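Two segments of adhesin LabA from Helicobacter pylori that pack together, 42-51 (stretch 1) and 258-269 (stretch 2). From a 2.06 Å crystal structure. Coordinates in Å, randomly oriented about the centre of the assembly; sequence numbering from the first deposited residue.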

# COMPACT_ATOMS: atom_id res chain seq x y z
N LEU A 42 -0.05 -14.35 -12.95
CA LEU A 42 0.74 -13.16 -12.61
C LEU A 42 0.55 -12.09 -13.65
O LEU A 42 0.41 -10.92 -13.28
CB LEU A 42 2.23 -13.46 -12.45
CG LEU A 42 2.69 -14.16 -11.18
CD1 LEU A 42 4.20 -14.48 -11.26
CD2 LEU A 42 2.41 -13.32 -9.96
N ASN A 43 0.56 -12.46 -14.93
CA ASN A 43 0.38 -11.53 -16.05
C ASN A 43 -0.99 -10.85 -15.95
O ASN A 43 -1.07 -9.62 -16.12
CB ASN A 43 0.57 -12.26 -17.40
CG ASN A 43 0.31 -11.41 -18.60
OD1 ASN A 43 -0.82 -11.36 -19.13
ND2 ASN A 43 1.34 -10.69 -19.05
N ALA A 44 -2.04 -11.62 -15.62
CA ALA A 44 -3.41 -11.11 -15.44
C ALA A 44 -3.49 -10.17 -14.23
O ALA A 44 -3.95 -9.05 -14.40
CB ALA A 44 -4.41 -12.25 -15.31
N SER A 45 -2.99 -10.59 -13.05
CA SER A 45 -3.01 -9.68 -11.89
C SER A 45 -2.06 -8.48 -12.02
O SER A 45 -2.33 -7.43 -11.40
CB SER A 45 -2.78 -10.42 -10.58
OG SER A 45 -1.58 -11.17 -10.60
N ALA A 46 -0.99 -8.58 -12.83
CA ALA A 46 -0.06 -7.46 -13.07
C ALA A 46 -0.84 -6.39 -13.78
O ALA A 46 -0.96 -5.27 -13.27
CB ALA A 46 1.10 -7.91 -13.95
N LYS A 47 -1.45 -6.74 -14.93
CA LYS A 47 -2.30 -5.87 -15.74
C LYS A 47 -3.43 -5.32 -14.88
O LYS A 47 -3.77 -4.17 -15.00
CB LYS A 47 -2.88 -6.64 -16.94
CG LYS A 47 -1.89 -6.96 -18.05
CD LYS A 47 -2.51 -7.94 -19.05
CE LYS A 47 -1.89 -7.89 -20.42
NZ LYS A 47 -0.63 -8.67 -20.51
N ASN A 48 -3.99 -6.13 -13.96
CA ASN A 48 -5.06 -5.63 -13.10
C ASN A 48 -4.56 -4.60 -12.08
O ASN A 48 -5.34 -3.74 -11.68
CB ASN A 48 -5.80 -6.78 -12.42
CG ASN A 48 -7.02 -7.20 -13.20
OD1 ASN A 48 -8.14 -6.77 -12.90
ND2 ASN A 48 -6.82 -8.02 -14.23
N LEU A 49 -3.27 -4.66 -11.69
CA LEU A 49 -2.72 -3.68 -10.74
C LEU A 49 -2.25 -2.38 -11.40
O LEU A 49 -2.60 -1.30 -10.95
CB LEU A 49 -1.59 -4.31 -9.90
CG LEU A 49 -2.02 -5.19 -8.73
CD1 LEU A 49 -0.90 -6.16 -8.32
CD2 LEU A 49 -2.49 -4.37 -7.53
N ILE A 50 -1.49 -2.47 -12.49
CA ILE A 50 -0.89 -1.30 -13.12
C ILE A 50 -1.65 -0.78 -14.39
O ILE A 50 -1.28 0.27 -14.90
CB ILE A 50 0.61 -1.61 -13.40
CG1 ILE A 50 0.78 -2.75 -14.43
CG2 ILE A 50 1.36 -1.90 -12.09
CD1 ILE A 50 2.01 -2.71 -15.31
N ASN A 51 -2.68 -1.47 -14.90
CA ASN A 51 -3.39 -0.90 -16.05
C ASN A 51 -4.78 -0.43 -15.69
O ASN A 51 -5.35 0.39 -16.43
CB ASN A 51 -3.44 -1.85 -17.25
CG ASN A 51 -2.12 -2.17 -17.90
OD1 ASN A 51 -1.97 -3.20 -18.54
ND2 ASN A 51 -1.15 -1.27 -17.82
N GLN A 258 7.22 -0.38 -6.24
CA GLN A 258 7.05 -1.81 -6.51
C GLN A 258 6.35 -2.03 -7.85
O GLN A 258 6.57 -3.07 -8.47
CB GLN A 258 6.28 -2.50 -5.37
CG GLN A 258 7.03 -2.53 -4.02
CD GLN A 258 8.26 -3.41 -4.09
OE1 GLN A 258 8.19 -4.57 -4.50
NE2 GLN A 258 9.41 -2.87 -3.70
N SER A 259 5.54 -1.06 -8.29
CA SER A 259 4.83 -1.12 -9.56
C SER A 259 5.81 -1.05 -10.72
O SER A 259 5.48 -1.55 -11.79
CB SER A 259 3.80 -0.00 -9.66
OG SER A 259 2.77 -0.20 -8.70
N LYS A 260 7.02 -0.46 -10.52
CA LYS A 260 8.07 -0.45 -11.57
C LYS A 260 8.43 -1.90 -11.90
O LYS A 260 8.63 -2.23 -13.07
CB LYS A 260 9.36 0.24 -11.07
CG LYS A 260 9.29 1.74 -10.85
CD LYS A 260 10.64 2.23 -10.33
CE LYS A 260 10.70 3.73 -10.18
NZ LYS A 260 11.96 4.17 -9.51
N ILE A 261 8.57 -2.75 -10.84
CA ILE A 261 8.92 -4.15 -10.96
C ILE A 261 7.83 -4.86 -11.79
O ILE A 261 8.15 -5.44 -12.83
CB ILE A 261 9.19 -4.84 -9.60
CG1 ILE A 261 10.26 -4.09 -8.76
CG2 ILE A 261 9.57 -6.31 -9.80
CD1 ILE A 261 10.27 -4.42 -7.23
N VAL A 262 6.56 -4.75 -11.37
CA VAL A 262 5.41 -5.33 -12.06
C VAL A 262 5.42 -4.88 -13.51
O VAL A 262 5.29 -5.72 -14.38
CB VAL A 262 4.09 -4.91 -11.37
CG1 VAL A 262 2.89 -5.49 -12.09
CG2 VAL A 262 4.08 -5.29 -9.90
N ALA A 263 5.64 -3.57 -13.75
CA ALA A 263 5.68 -2.91 -15.06
C ALA A 263 6.75 -3.47 -15.95
O ALA A 263 6.51 -3.67 -17.14
CB ALA A 263 5.85 -1.40 -14.90
N ALA A 264 7.91 -3.78 -15.36
CA ALA A 264 9.03 -4.40 -16.09
C ALA A 264 8.75 -5.85 -16.49
O ALA A 264 9.40 -6.36 -17.41
CB ALA A 264 10.30 -4.31 -15.27
N ASN A 265 7.77 -6.52 -15.83
CA ASN A 265 7.40 -7.92 -16.09
C ASN A 265 6.02 -8.10 -16.75
O ASN A 265 5.53 -9.23 -16.82
CB ASN A 265 7.47 -8.75 -14.79
CG ASN A 265 8.87 -8.93 -14.27
OD1 ASN A 265 9.68 -9.62 -14.88
ND2 ASN A 265 9.19 -8.33 -13.13
N ALA A 266 5.39 -7.02 -17.20
CA ALA A 266 4.04 -7.08 -17.78
C ALA A 266 3.94 -7.73 -19.19
O ALA A 266 2.82 -8.04 -19.62
CB ALA A 266 3.42 -5.69 -17.79
N GLN A 267 5.08 -7.96 -19.87
CA GLN A 267 5.08 -8.59 -21.20
C GLN A 267 4.63 -10.04 -21.16
O GLN A 267 5.15 -10.84 -20.36
CB GLN A 267 6.44 -8.46 -21.90
N ASN A 268 3.64 -10.37 -22.01
CA ASN A 268 3.06 -11.71 -22.16
C ASN A 268 4.14 -12.68 -22.68
O ASN A 268 4.84 -12.35 -23.64
CB ASN A 268 1.86 -11.66 -23.11
N GLN A 269 4.30 -13.84 -22.01
CA GLN A 269 5.29 -14.88 -22.35
C GLN A 269 4.64 -16.01 -23.14
O GLN A 269 3.41 -16.14 -23.11
CB GLN A 269 5.92 -15.48 -21.07
CG GLN A 269 6.44 -14.45 -20.06
CD GLN A 269 7.87 -14.05 -20.32
OE1 GLN A 269 8.81 -14.59 -19.72
NE2 GLN A 269 8.07 -13.06 -21.19

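What sets this contact apart is its polar end, where the carbonyl oxygen of Ala266 faces two side-chain nitrogens: Asn43 ND2 lies 3.1 Å from Ala266 O and Lys47 NZ lies 3.6 Å from that same Ala266 O. The two side chains, one helical turn apart, are joined by a hydrogen bond from Lys47 NZ to Asn43 OD1 (3.0 Å). An amide suits this position because it can accept from the lysine through OD1 while presenting ND2 to the other stretch. Ala266 lies in loop or turn, and its carbonyl receives no backbone hydrogen bond from within either stretch.

Most of the remaining contact is apolar, helix against helix, extending to Ala266 in the loop. Helices 42-50 and 258-264 run at 131° to each other, nearer antiparallel than parallel, with axes 9.8 Å apart at closest approach. Small and branched side chains fill the gap. Ala46 points toward the partner, and its short methyl lets the backbones come close: Ala46 CB meets Val262 CG1 at 3.5 Å, with the two CA atoms 6.0 Å apart. One turn on, Ile50 covers more ground. Ile50 CG2 lies 3.9 Å from both Val262 CG1 and Ser259 CB, while Ile50 CD1 lies 4.1 Å from Ala263 CB and from Ala266 CB; the alanine methyls give the end of the longer branch apolar surface to rest on.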